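Local atomic coordinates of carbohydrate kinase, FGGY (Rhodospirillum rubrum, PDB entry 3IFR), a protein that probably phosphorylates D-xylulose at the expense of ATP, as a xylulose kinase of the FGGY family of carbohydrate kinases. Residues A[11-16]-A[81-86]; A[178-183]-A[242-247]; A[336-341]-A[375-380]; A[340-345]-A[482-487]. All blocks are in the same frame, centred on the assembly; numbering follows the deposited sequence.

Contact 1 of 4, residues A[11-16]-A[81-86]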
loop_
_atom_site.group_PDB
_atom_site.type_symbol
_atom_site.label_atom_id
_atom_site.label_comp_id
_atom_site.label_asym_id
_atom_site.label_seq_id
_atom_site.Cartn_x
_atom_site.Cartn_y
_atom_site.Cartn_z
ATOM N N GLY A 11 8.713 7.351 -13.989
ATOM C CA GLY A 11 8.499 6.547 -12.795
ATOM C C GLY A 11 8.684 5.060 -13.076
ATOM O O GLY A 11 8.237 4.530 -14.110
ATOM N N LEU A 12 9.338 4.376 -12.139
ATOM C CA LEU A 12 9.593 2.963 -12.230
ATOM C C LEU A 12 8.995 2.297 -10.972
ATOM O O LEU A 12 9.214 2.751 -9.852
ATOM C CB LEU A 12 11.109 2.746 -12.277
ATOM C CG LEU A 12 11.639 1.299 -12.159
ATOM C CD1 LEU A 12 11.173 0.446 -13.356
ATOM C CD2 LEU A 12 13.145 1.255 -12.056
ATOM N N ASP A 13 8.256 1.210 -11.150
ATOM C CA ASP A 13 7.600 0.539 -10.026
ATOM C C ASP A 13 8.059 -0.932 -9.934
ATOM O O ASP A 13 7.750 -1.766 -10.800
ATOM C CB ASP A 13 6.075 0.667 -10.166
ATOM C CG ASP A 13 5.308 -0.236 -9.203
ATOM O OD1 ASP A 13 5.872 -0.646 -8.174
ATOM O OD2 ASP A 13 4.129 -0.547 -9.504
ATOM N N ILE A 14 8.834 -1.215 -8.892
ATOM C CA ILE A 14 9.308 -2.548 -8.599
ATOM C C ILE A 14 8.192 -3.236 -7.824
ATOM O O ILE A 14 8.188 -3.258 -6.577
ATOM C CB ILE A 14 10.601 -2.545 -7.762
ATOM C CG1 ILE A 14 11.822 -2.335 -8.644
ATOM C CG2 ILE A 14 10.852 -3.912 -7.226
ATOM C CD1 ILE A 14 11.883 -1.069 -9.361
ATOM N N GLY A 15 7.238 -3.786 -8.571
ATOM C CA GLY A 15 6.023 -4.327 -7.992
ATOM C C GLY A 15 6.175 -5.776 -7.637
ATOM O O GLY A 15 7.182 -6.400 -7.954
ATOM N N THR A 16 5.159 -6.326 -7.011
ATOM C CA THR A 16 5.231 -7.665 -6.526
ATOM C C THR A 16 5.171 -8.691 -7.631
ATOM O O THR A 16 5.952 -9.655 -7.615
ATOM C CB THR A 16 4.113 -7.960 -5.532
ATOM O OG1 THR A 16 4.503 -7.429 -4.294
ATOM C CG2 THR A 16 3.988 -9.495 -5.295
ATOM N N CYS A 81 12.137 8.617 -10.603
ATOM C CA CYS A 81 11.902 8.159 -9.224
ATOM C C CYS A 81 11.519 6.671 -9.239
ATOM O O CYS A 81 10.728 6.204 -10.094
ATOM C CB CYS A 81 10.843 9.012 -8.508
ATOM S SG CYS A 81 10.388 8.443 -6.824
ATOM N N VAL A 82 12.091 5.918 -8.313
ATOM C CA VAL A 82 11.778 4.504 -8.206
ATOM C C VAL A 82 10.919 4.237 -6.964
ATOM O O VAL A 82 11.290 4.611 -5.846
ATOM C CB VAL A 82 13.068 3.672 -8.101
ATOM C CG1 VAL A 82 12.749 2.188 -8.067
ATOM C CG2 VAL A 82 14.015 3.969 -9.274
ATOM N N THR A 83 9.804 3.537 -7.161
ATOM C CA THR A 83 8.961 3.074 -6.074
ATOM C C THR A 83 8.886 1.513 -6.179
ATOM O O THR A 83 9.396 0.909 -7.143
ATOM C CB THR A 83 7.579 3.749 -6.210
ATOM O OG1 THR A 83 6.672 3.306 -5.194
ATOM C CG2 THR A 83 6.973 3.435 -7.573
ATOM N N GLY A 84 8.287 0.873 -5.172
ATOM C CA GLY A 84 8.057 -0.551 -5.185
ATOM C C GLY A 84 7.466 -1.016 -3.863
ATOM O O GLY A 84 7.228 -0.223 -2.955
HETATM N N MSE A 85 7.248 -2.321 -3.727
HETATM C CA MSE A 85 6.671 -2.849 -2.489
HETATM C C MSE A 85 7.624 -2.680 -1.279
HETATM O O MSE A 85 8.838 -2.606 -1.438
HETATM C CB MSE A 85 6.217 -4.292 -2.701
HETATM C CG MSE A 85 7.261 -5.363 -2.374
HETATM SE SE MSE A 85 8.926 -5.436 -3.459
HETATM C CE MSE A 85 8.341 -6.499 -5.035
ATOM N N LEU A 86 7.069 -2.595 -0.081
ATOM C CA LEU A 86 7.879 -2.516 1.137
ATOM C C LEU A 86 7.081 -3.088 2.326
ATOM O O LEU A 86 5.859 -3.271 2.245
ATOM C CB LEU A 86 8.280 -1.044 1.443
ATOM C CG LEU A 86 7.205 -0.063 1.947
ATOM C CD1 LEU A 86 7.805 1.257 2.459
ATOM C CD2 LEU A 86 6.152 0.223 0.857
#

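Contact 2 of 4, residues A[178-183]-A[242-247]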
loop_
_atom_site.group_PDB
_atom_site.type_symbol
_atom_site.label_atom_id
_atom_site.label_comp_id
_atom_site.label_asym_id
_atom_site.label_seq_id
_atom_site.Cartn_x
_atom_site.Cartn_y
_atom_site.Cartn_z
ATOM N N ASP A 178 15.005 4.671 1.831
ATOM C CA ASP A 178 13.823 5.488 2.068
ATOM C C ASP A 178 13.545 5.519 3.584
ATOM O O ASP A 178 13.587 4.452 4.265
ATOM C CB ASP A 178 12.651 4.832 1.335
ATOM C CG ASP A 178 11.380 5.655 1.336
ATOM O OD1 ASP A 178 11.341 6.767 1.899
ATOM O OD2 ASP A 178 10.388 5.152 0.751
ATOM N N ARG A 179 13.309 6.727 4.104
ATOM C CA ARG A 179 12.730 6.916 5.429
ATOM C C ARG A 179 11.606 5.904 5.652
ATOM O O ARG A 179 11.445 5.358 6.726
ATOM C CB ARG A 179 12.084 8.329 5.546
ATOM C CG ARG A 179 13.040 9.544 5.685
ATOM C CD ARG A 179 12.272 10.877 6.056
ATOM N NE ARG A 179 11.196 11.201 5.089
ATOM C CZ ARG A 179 10.415 12.291 5.123
ATOM N NH1 ARG A 179 9.492 12.469 4.194
ATOM N NH2 ARG A 179 10.567 13.216 6.056
ATOM N N ASN A 180 10.768 5.711 4.643
ATOM C CA ASN A 180 9.573 4.923 4.870
ATOM C C ASN A 180 9.881 3.419 4.988
ATOM O O ASN A 180 9.222 2.694 5.731
ATOM C CB ASN A 180 8.555 5.206 3.766
ATOM C CG ASN A 180 7.584 6.347 4.122
ATOM O OD1 ASN A 180 7.124 6.471 5.274
ATOM N ND2 ASN A 180 7.246 7.158 3.121
ATOM N N TRP A 181 10.870 2.953 4.229
ATOM C CA TRP A 181 11.345 1.599 4.417
ATOM C C TRP A 181 11.820 1.435 5.888
ATOM O O TRP A 181 11.430 0.475 6.586
ATOM C CB TRP A 181 12.447 1.256 3.400
ATOM C CG TRP A 181 12.935 -0.120 3.551
ATOM C CD1 TRP A 181 12.418 -1.243 2.961
ATOM C CD2 TRP A 181 14.026 -0.559 4.367
ATOM N NE1 TRP A 181 13.123 -2.348 3.371
ATOM C CE2 TRP A 181 14.117 -1.955 4.231
ATOM C CE3 TRP A 181 14.945 0.098 5.206
ATOM C CZ2 TRP A 181 15.081 -2.714 4.913
ATOM C CZ3 TRP A 181 15.898 -0.642 5.864
ATOM C CH2 TRP A 181 15.957 -2.034 5.728
ATOM N N ALA A 182 12.618 2.395 6.368
ATOM C CA ALA A 182 13.150 2.326 7.719
ATOM C C ALA A 182 12.070 2.447 8.819
ATOM O O ALA A 182 12.143 1.796 9.863
ATOM C CB ALA A 182 14.262 3.375 7.900
ATOM N N LEU A 183 11.064 3.267 8.578
ATOM C CA LEU A 183 9.947 3.447 9.496
ATOM C C LEU A 183 9.026 2.221 9.500
ATOM O O LEU A 183 8.730 1.648 10.550
ATOM C CB LEU A 183 9.149 4.667 9.047
ATOM C CG LEU A 183 8.490 5.642 10.030
ATOM C CD1 LEU A 183 7.024 6.028 9.554
ATOM C CD2 LEU A 183 8.495 5.156 11.445
ATOM N N GLY A 242 13.782 7.025 -3.231
ATOM C CA GLY A 242 12.776 6.007 -3.484
ATOM C C GLY A 242 11.483 6.276 -2.727
ATOM O O GLY A 242 11.486 6.882 -1.640
ATOM N N ALA A 243 10.404 5.790 -3.294
ATOM C CA ALA A 243 9.078 6.102 -2.871
ATOM C C ALA A 243 8.358 4.862 -2.468
ATOM O O ALA A 243 8.403 3.911 -3.138
ATOM C CB ALA A 243 8.369 6.770 -3.970
ATOM N N ALA A 244 7.699 4.883 -1.339
ATOM C CA ALA A 244 6.876 3.772 -0.947
ATOM C C ALA A 244 5.653 3.547 -1.869
ATOM O O ALA A 244 4.903 4.412 -2.041
ATOM C CB ALA A 244 6.460 3.924 0.461
ATOM N N ASP A 245 5.483 2.372 -2.438
ATOM C CA ASP A 245 4.447 2.162 -3.428
ATOM C C ASP A 245 3.018 2.562 -3.113
ATOM O O ASP A 245 2.416 3.197 -3.905
ATOM C CB ASP A 245 4.507 0.800 -4.115
ATOM C CG ASP A 245 4.134 -0.348 -3.231
ATOM O OD1 ASP A 245 3.959 -0.223 -2.040
ATOM O OD2 ASP A 245 4.007 -1.401 -3.749
ATOM N N HIS A 246 2.480 2.191 -1.964
ATOM C CA HIS A 246 1.127 2.554 -1.667
ATOM C C HIS A 246 0.919 4.055 -1.452
ATOM O O HIS A 246 -0.082 4.562 -1.811
ATOM C CB HIS A 246 0.512 1.669 -0.564
ATOM C CG HIS A 246 1.127 1.850 0.777
ATOM N ND1 HIS A 246 2.434 1.545 1.033
ATOM C CD2 HIS A 246 0.620 2.300 1.938
ATOM C CE1 HIS A 246 2.707 1.804 2.286
ATOM N NE2 HIS A 246 1.623 2.259 2.859
ATOM N N ILE A 247 1.899 4.739 -0.906
ATOM C CA ILE A 247 1.895 6.177 -0.767
ATOM C C ILE A 247 1.963 6.901 -2.134
ATOM O O ILE A 247 1.266 7.889 -2.342
ATOM C CB ILE A 247 3.045 6.690 0.161
ATOM C CG1 ILE A 247 3.182 5.787 1.392
ATOM C CG2 ILE A 247 2.753 8.150 0.583
ATOM C CD1 ILE A 247 1.891 5.735 2.194
HETATM O O HOH W 1 8.383 6.863 0.738
#

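Contact 3 of 4, residues A[336-341]-A[375-380]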
loop_
_atom_site.group_PDB
_atom_site.type_symbol
_atom_site.label_atom_id
_atom_site.label_comp_id
_atom_site.label_asym_id
_atom_site.label_seq_id
_atom_site.Cartn_x
_atom_site.Cartn_y
_atom_site.Cartn_z
ATOM N N ALA A 336 -31.653 -0.614 1.548
ATOM C CA ALA A 336 -30.536 -0.350 2.437
ATOM C C ALA A 336 -30.708 -1.093 3.753
ATOM O O ALA A 336 -31.760 -1.009 4.351
ATOM C CB ALA A 336 -30.449 1.153 2.709
ATOM N N GLY A 337 -29.667 -1.797 4.219
ATOM C CA GLY A 337 -29.752 -2.557 5.455
ATOM C C GLY A 337 -30.161 -4.000 5.205
ATOM O O GLY A 337 -30.100 -4.841 6.101
ATOM N N ALA A 338 -30.585 -4.284 3.977
ATOM C CA ALA A 338 -30.935 -5.649 3.556
ATOM C C ALA A 338 -31.928 -6.384 4.442
ATOM O O ALA A 338 -31.865 -7.581 4.573
ATOM C CB ALA A 338 -29.691 -6.477 3.387
ATOM N N ASP A 339 -32.863 -5.665 5.047
ATOM C CA ASP A 339 -33.973 -6.315 5.756
ATOM C C ASP A 339 -33.473 -7.060 6.975
ATOM O O ASP A 339 -33.888 -8.191 7.224
ATOM C CB ASP A 339 -34.728 -7.277 4.816
ATOM C CG ASP A 339 -35.725 -6.551 3.903
ATOM O OD1 ASP A 339 -36.710 -5.986 4.426
ATOM O OD2 ASP A 339 -35.537 -6.544 2.668
ATOM N N GLY A 340 -32.560 -6.437 7.719
ATOM C CA GLY A 340 -32.130 -6.995 8.991
ATOM C C GLY A 340 -30.943 -7.936 8.930
ATOM O O GLY A 340 -30.529 -8.481 9.949
ATOM N N LEU A 341 -30.387 -8.127 7.741
ATOM C CA LEU A 341 -29.152 -8.873 7.579
ATOM C C LEU A 341 -28.031 -8.043 8.185
ATOM O O LEU A 341 -28.018 -6.817 8.024
ATOM C CB LEU A 341 -28.856 -9.106 6.101
ATOM C CG LEU A 341 -29.423 -10.384 5.489
ATOM C CD1 LEU A 341 -28.806 -10.687 4.138
ATOM C CD2 LEU A 341 -29.077 -11.494 6.420
ATOM N N LEU A 375 -28.028 -11.122 0.398
ATOM C CA LEU A 375 -26.722 -11.604 0.833
ATOM C C LEU A 375 -25.600 -10.758 0.247
ATOM O O LEU A 375 -24.678 -10.349 0.960
ATOM C CB LEU A 375 -26.481 -13.094 0.489
ATOM C CG LEU A 375 -27.012 -14.205 1.415
ATOM C CD1 LEU A 375 -26.015 -15.363 1.550
ATOM C CD2 LEU A 375 -27.296 -13.680 2.757
ATOM N N TRP A 376 -25.665 -10.546 -1.063
ATOM C CA TRP A 376 -24.700 -9.708 -1.752
ATOM C C TRP A 376 -24.659 -8.295 -1.145
ATOM O O TRP A 376 -23.582 -7.729 -0.884
ATOM C CB TRP A 376 -25.070 -9.618 -3.224
ATOM C CG TRP A 376 -24.031 -8.962 -4.064
ATOM C CD1 TRP A 376 -24.153 -7.789 -4.722
ATOM C CD2 TRP A 376 -22.710 -9.452 -4.347
ATOM N NE1 TRP A 376 -23.001 -7.510 -5.413
ATOM C CE2 TRP A 376 -22.095 -8.516 -5.198
ATOM C CE3 TRP A 376 -21.983 -10.583 -3.954
ATOM C CZ2 TRP A 376 -20.780 -8.664 -5.655
ATOM C CZ3 TRP A 376 -20.684 -10.736 -4.415
ATOM C CH2 TRP A 376 -20.099 -9.788 -5.266
ATOM N N ARG A 377 -25.841 -7.749 -0.909
ATOM C CA ARG A 377 -25.951 -6.403 -0.382
ATOM C C ARG A 377 -25.334 -6.284 0.992
ATOM O O ARG A 377 -24.551 -5.376 1.265
ATOM C CB ARG A 377 -27.408 -5.963 -0.317
ATOM C CG ARG A 377 -27.541 -4.581 0.312
ATOM C CD ARG A 377 -28.717 -3.843 -0.234
ATOM N NE ARG A 377 -28.576 -2.433 0.070
ATOM C CZ ARG A 377 -28.631 -1.454 -0.829
ATOM N NH1 ARG A 377 -28.834 -1.726 -2.120
ATOM N NH2 ARG A 377 -28.484 -0.203 -0.422
ATOM N N ALA A 378 -25.676 -7.242 1.846
ATOM C CA ALA A 378 -25.198 -7.251 3.207
ATOM C C ALA A 378 -23.684 -7.247 3.178
ATOM O O ALA A 378 -23.060 -6.563 3.972
ATOM C CB ALA A 378 -25.705 -8.474 3.939
ATOM N N LEU A 379 -23.090 -8.004 2.263
ATOM C CA LEU A 379 -21.626 -8.028 2.180
ATOM C C LEU A 379 -21.124 -6.679 1.703
ATOM O O LEU A 379 -20.136 -6.163 2.240
ATOM C CB LEU A 379 -21.080 -9.127 1.257
ATOM C CG LEU A 379 -19.540 -9.028 1.205
ATOM C CD1 LEU A 379 -18.961 -9.010 2.616
ATOM C CD2 LEU A 379 -18.819 -10.093 0.340
ATOM N N LEU A 380 -21.793 -6.123 0.686
ATOM C CA LEU A 380 -21.408 -4.822 0.170
ATOM C C LEU A 380 -21.416 -3.784 1.300
ATOM O O LEU A 380 -20.478 -2.998 1.452
ATOM C CB LEU A 380 -22.341 -4.367 -0.940
ATOM C CG LEU A 380 -22.193 -5.092 -2.271
ATOM C CD1 LEU A 380 -22.850 -4.321 -3.415
ATOM C CD2 LEU A 380 -20.749 -5.344 -2.544
#

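Contact 4 of 4, residues A[340-345]-A[482-487]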
loop_
_atom_site.group_PDB
_atom_site.type_symbol
_atom_site.label_atom_id
_atom_site.label_comp_id
_atom_site.label_asym_id
_atom_site.label_seq_id
_atom_site.Cartn_x
_atom_site.Cartn_y
_atom_site.Cartn_z
ATOM N N GLY A 340 -32.560 -6.437 7.719
ATOM C CA GLY A 340 -32.130 -6.995 8.991
ATOM C C GLY A 340 -30.943 -7.936 8.930
ATOM O O GLY A 340 -30.529 -8.481 9.949
ATOM N N LEU A 341 -30.387 -8.127 7.741
ATOM C CA LEU A 341 -29.152 -8.873 7.579
ATOM C C LEU A 341 -28.031 -8.043 8.185
ATOM O O LEU A 341 -28.018 -6.817 8.024
ATOM C CB LEU A 341 -28.856 -9.106 6.101
ATOM C CG LEU A 341 -29.423 -10.384 5.489
ATOM C CD1 LEU A 341 -28.806 -10.687 4.138
ATOM C CD2 LEU A 341 -29.077 -11.494 6.420
ATOM N N VAL A 342 -27.110 -8.693 8.896
ATOM C CA VAL A 342 -25.916 -8.010 9.369
ATOM C C VAL A 342 -24.741 -8.913 9.116
ATOM O O VAL A 342 -24.739 -10.038 9.585
ATOM C CB VAL A 342 -25.972 -7.721 10.885
ATOM C CG1 VAL A 342 -24.806 -6.842 11.288
ATOM C CG2 VAL A 342 -27.280 -7.070 11.259
ATOM N N CYS A 343 -23.737 -8.422 8.402
ATOM C CA CYS A 343 -22.543 -9.207 8.103
ATOM C C CYS A 343 -21.237 -8.645 8.739
ATOM O O CYS A 343 -20.973 -7.439 8.687
ATOM C CB CYS A 343 -22.415 -9.365 6.584
ATOM S SG CYS A 343 -20.813 -9.830 5.938
ATOM N N LEU A 344 -20.449 -9.520 9.365
ATOM C CA LEU A 344 -19.075 -9.204 9.693
ATOM C C LEU A 344 -18.184 -9.783 8.611
ATOM O O LEU A 344 -18.198 -10.990 8.374
ATOM C CB LEU A 344 -18.701 -9.823 11.029
ATOM C CG LEU A 344 -19.523 -9.312 12.196
ATOM C CD1 LEU A 344 -19.214 -10.148 13.405
ATOM C CD2 LEU A 344 -19.227 -7.822 12.460
ATOM N N PRO A 345 -17.365 -8.938 7.970
ATOM C CA PRO A 345 -16.612 -9.370 6.782
ATOM C C PRO A 345 -15.183 -9.794 7.070
ATOM O O PRO A 345 -14.307 -9.468 6.267
ATOM C CB PRO A 345 -16.555 -8.093 5.940
ATOM C CG PRO A 345 -16.793 -6.940 6.957
ATOM C CD PRO A 345 -17.125 -7.521 8.290
ATOM N N TYR A 482 -24.516 0.518 11.248
ATOM C CA TYR A 482 -23.185 0.703 11.840
ATOM C C TYR A 482 -23.187 0.323 13.312
ATOM O O TYR A 482 -22.297 -0.393 13.790
ATOM C CB TYR A 482 -22.708 2.135 11.699
ATOM C CG TYR A 482 -21.307 2.285 12.177
ATOM C CD1 TYR A 482 -20.254 1.821 11.401
ATOM C CD2 TYR A 482 -21.015 2.850 13.413
ATOM C CE1 TYR A 482 -18.936 1.929 11.827
ATOM C CE2 TYR A 482 -19.698 2.973 13.853
ATOM C CZ TYR A 482 -18.657 2.516 13.052
ATOM O OH TYR A 482 -17.321 2.611 13.444
ATOM N N ARG A 483 -24.207 0.780 14.022
ATOM C CA ARG A 483 -24.351 0.449 15.430
ATOM C C ARG A 483 -24.512 -1.081 15.549
ATOM O O ARG A 483 -23.840 -1.724 16.373
ATOM C CB ARG A 483 -25.510 1.248 16.033
ATOM C CG ARG A 483 -26.298 0.589 17.159
ATOM C CD ARG A 483 -27.624 1.365 17.468
ATOM N NE ARG A 483 -28.666 0.501 18.049
ATOM C CZ ARG A 483 -29.511 -0.268 17.345
ATOM N NH1 ARG A 483 -29.463 -0.293 16.009
ATOM N NH2 ARG A 483 -30.423 -1.020 17.973
ATOM N N ASP A 484 -25.336 -1.681 14.688
ATOM C CA ASP A 484 -25.464 -3.146 14.711
ATOM C C ASP A 484 -24.159 -3.910 14.445
ATOM O O ASP A 484 -23.833 -4.831 15.146
ATOM C CB ASP A 484 -26.521 -3.616 13.731
ATOM C CG ASP A 484 -27.904 -3.343 14.228
ATOM O OD1 ASP A 484 -28.028 -2.636 15.261
ATOM O OD2 ASP A 484 -28.858 -3.840 13.597
ATOM N N PHE A 485 -23.456 -3.529 13.395
ATOM C CA PHE A 485 -22.218 -4.129 12.989
ATOM C C PHE A 485 -21.243 -4.125 14.175
ATOM O O PHE A 485 -20.641 -5.146 14.527
ATOM C CB PHE A 485 -21.737 -3.261 11.827
ATOM C CG PHE A 485 -20.329 -3.454 11.426
ATOM C CD1 PHE A 485 -19.997 -4.392 10.467
ATOM C CD2 PHE A 485 -19.348 -2.606 11.915
ATOM C CE1 PHE A 485 -18.707 -4.536 10.063
ATOM C CE2 PHE A 485 -18.030 -2.743 11.510
ATOM C CZ PHE A 485 -17.699 -3.714 10.596
ATOM N N SER A 486 -21.109 -2.971 14.799
ATOM C CA SER A 486 -20.260 -2.795 15.965
ATOM C C SER A 486 -20.664 -3.676 17.130
ATOM O O SER A 486 -19.817 -4.247 17.778
ATOM C CB SER A 486 -20.306 -1.334 16.428
ATOM O OG SER A 486 -19.328 -0.609 15.720
ATOM N N ALA A 487 -21.956 -3.750 17.405
ATOM C CA ALA A 487 -22.461 -4.551 18.489
ATOM C C ALA A 487 -22.423 -6.046 18.146
ATOM O O ALA A 487 -22.321 -6.892 19.058
ATOM C CB ALA A 487 -23.877 -4.118 18.839
#

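Contact 1 of 4, residues A[11-16]-A[81-86]
Leu-12, Asp-13 and Ile-14 run beside Val-82, Thr-83 and Gly-84 as neighbouring parallel strands, joined first by backbone hydrogen bonds. Thr-83 N donates to Leu-12 O at 2.9 Å, and Ile-14 N to Thr-83 O at 2.8 Å. Past the regular pairing, Met-85 N binds Ile-14 O, with a more bent N-H...O angle of 149°. A side chain on Gly-84 would collide with that carbonyl oxygen, which probably accounts for the glycine. Apolar packing fills the face bearing Leu-12, Ile-14 and Val-82: Val-82 CG1 meets Ile-14 CD1 at 3.6 Å, and Val-82 CG2 lies alongside Leu-12 CD2 at 4.0 Å. The opposite face is mixed. Thr-83 holds OG1 anti to its backbone N (chi1 178°), bonded to Ala-243 O of the next strand, while its CG2 rests 3.9 Å from Asp-13 CB. Met-85, present as selenomethionine, folds its bent chain across Thr-16 and brings CE to 3.1 Å from Gly-15 O. Hydrogen bonds between backbone amides thus fix the register, while the methyl groups face helices 52-70 and 163-172 and the inverse gamma turn centred on Ile-14, part of a sequence resembling the phosphate-1 motif of actin-like ATPases, is held by bond and packing.

Contact 2 of 4, residues A[178-183]-A[242-247]
Asp-178 presses its carboxylate against the backbone of Gly-242 and Ala-244, the close-packed part of the contact. Its OD2 stands 3.1 Å from Gly-242 O, an approach of two acceptors that brings no bond; Gly-242 O is instead bonded to Thr-216 OG1. Donors around the carboxylate probably make the closeness tolerable. Asn-180 N reaches Asp-178 OD1 at 3.0 Å, nearly straight but from above the carboxylate plane, while OD2 takes a bond from a water at 2.6 Å and another from Tyr-164 OH. The looser side lies toward Asn-180, where its CB merely touches Ala-244 CB at 4.1 Å and the bridging water does the joining: it accepts from Asn-180 ND2 at 2.7 Å and from Ala-244 N at 2.9 Å. Asn-180 OD1 accepts from Tyr-288 N. An alanine in place of Asp-178 would probably leave Asn-180 N without its capping acceptor, and the water and Tyr-164 OH without theirs. Aspartate suits the spot because a short acidic side chain can turn back on its own helix. The arrangement is an N-cap at the head of helix 179-185, tied through one water to the end of strand 238-244 in the central sheet of an actin-like domain.

Contact 3 of 4, residues A[336-341]-A[375-380]
Arg-377 stretches past Ala-338 to Ala-336, and its side chain can be followed outward along the loop. CB starts 4.4 Å from Ala-338 CB. CG, set anti to the backbone N (chi1 177°), comes slightly nearer, 4.2 Å from the same methyl. CD carries the extended chain onward to NE, which lies 3.7 Å from Ala-336 CA and forms a salt bridge with Glu-381 OE2. At the tip, NH2 comes within 3.5 Å of Ala-336 CA, and Ala-336 N sits over one face of the guanidinium. NH1 is bonded to Ala-331 O and NH2 to Tyr-478 OH, so every nitrogen of the group has a polar partner and its rotation should be well fixed. Glu-381 OE2 also accepts from Gly-337 N, linking the charged pair to the loop backbone; the positive phi of Gly-337 would jam a CB against the carbonyl oxygen before it.

The other half of the contact is apolar. Leu-341 crosses Leu-375 obliquely, CD1 to CD2 at 3.6 Å, and the same CD1 lies 3.8 Å from Ala-378 CB. Alanine at 378 is small enough to let the loop settle close, with Leu-341 CB only 3.9 Å from its methyl. The loop between helix 322-332 and strand 342-344 thus rests on helix 372-397, which turns Trp-376 away from it toward helices 305-315 and 322-332, while Tyr-478 brings in helix 475-496.

Contact 4 of 4, residues A[340-345]-A[482-487]
Val-342, Cys-343 and Leu-344 form a short strand that passes helix 482-487 with its axis 8.4 Å away, the two directions making an angle of 49°. The backbones come nearest at Val-342 and Phe-485, whose CA atoms are 6.5 Å apart. Phe-485 carries most of the contact. Its CG is anti to the backbone N (chi1 166°), and the ring turns an edge to Cys-343 O and Pro-345. Cys-343 O lies in the ring plane, 3.7 Å from Phe-485 CD1, where the slightly positive rim hydrogens would suit a carbonyl oxygen. Pro-345 CD also approaches the edge, 3.8 Å from Phe-485 CE1, with the two side chains at about a right angle. Leu-344 slants against the Phe-485 side chain: Leu-344 CD2 lies 4.0 Å from Phe-485 CD1 and 3.7 Å from the backbone O of Phe-485 itself. Val-342, branched at CB as befits a strand, places CG1 4.1 Å from Phe-485 CA. An alanine at Phe-485 would probably open a gap beside Pro-345 CD and leave Cys-343 O without its aromatic neighbour.

Around this contact, strand 342-344 pairs antiparallel with strand 362-364. Leu-344 reaches further along helix 475-496 to Leu-488 and Leu-492, while Cys-343 points away from that helix and packs on Ala-382 of helix 372-397, so the strand is sandwiched between two helices.

Overall arrangement
All four contacts are largely buried, but contacts 1 and 2 lie near the middle of the chain, about 10 to 11 Å from its centre, and contacts 3 and 4 lie 27 to 29 Å out, where some residues reach solvent. Contacts 1 and 2 belong to one six-stranded sheet: strands 77-84 and 238-244 are neighbours, bridged by Val-82 O with Ala-243 N. Contact 1 combines direct backbone bonds with apolar packing, whereas contact 2 is joined through a water. Contacts 3 and 4 are packing, and hold successive parts of 336-345 against helices 372-397 and 475-496; they share Gly-340 and Leu-341, though Leu-341 packs only in contact 3. The two groups stand some 35 to 38 Å apart, centre to centre.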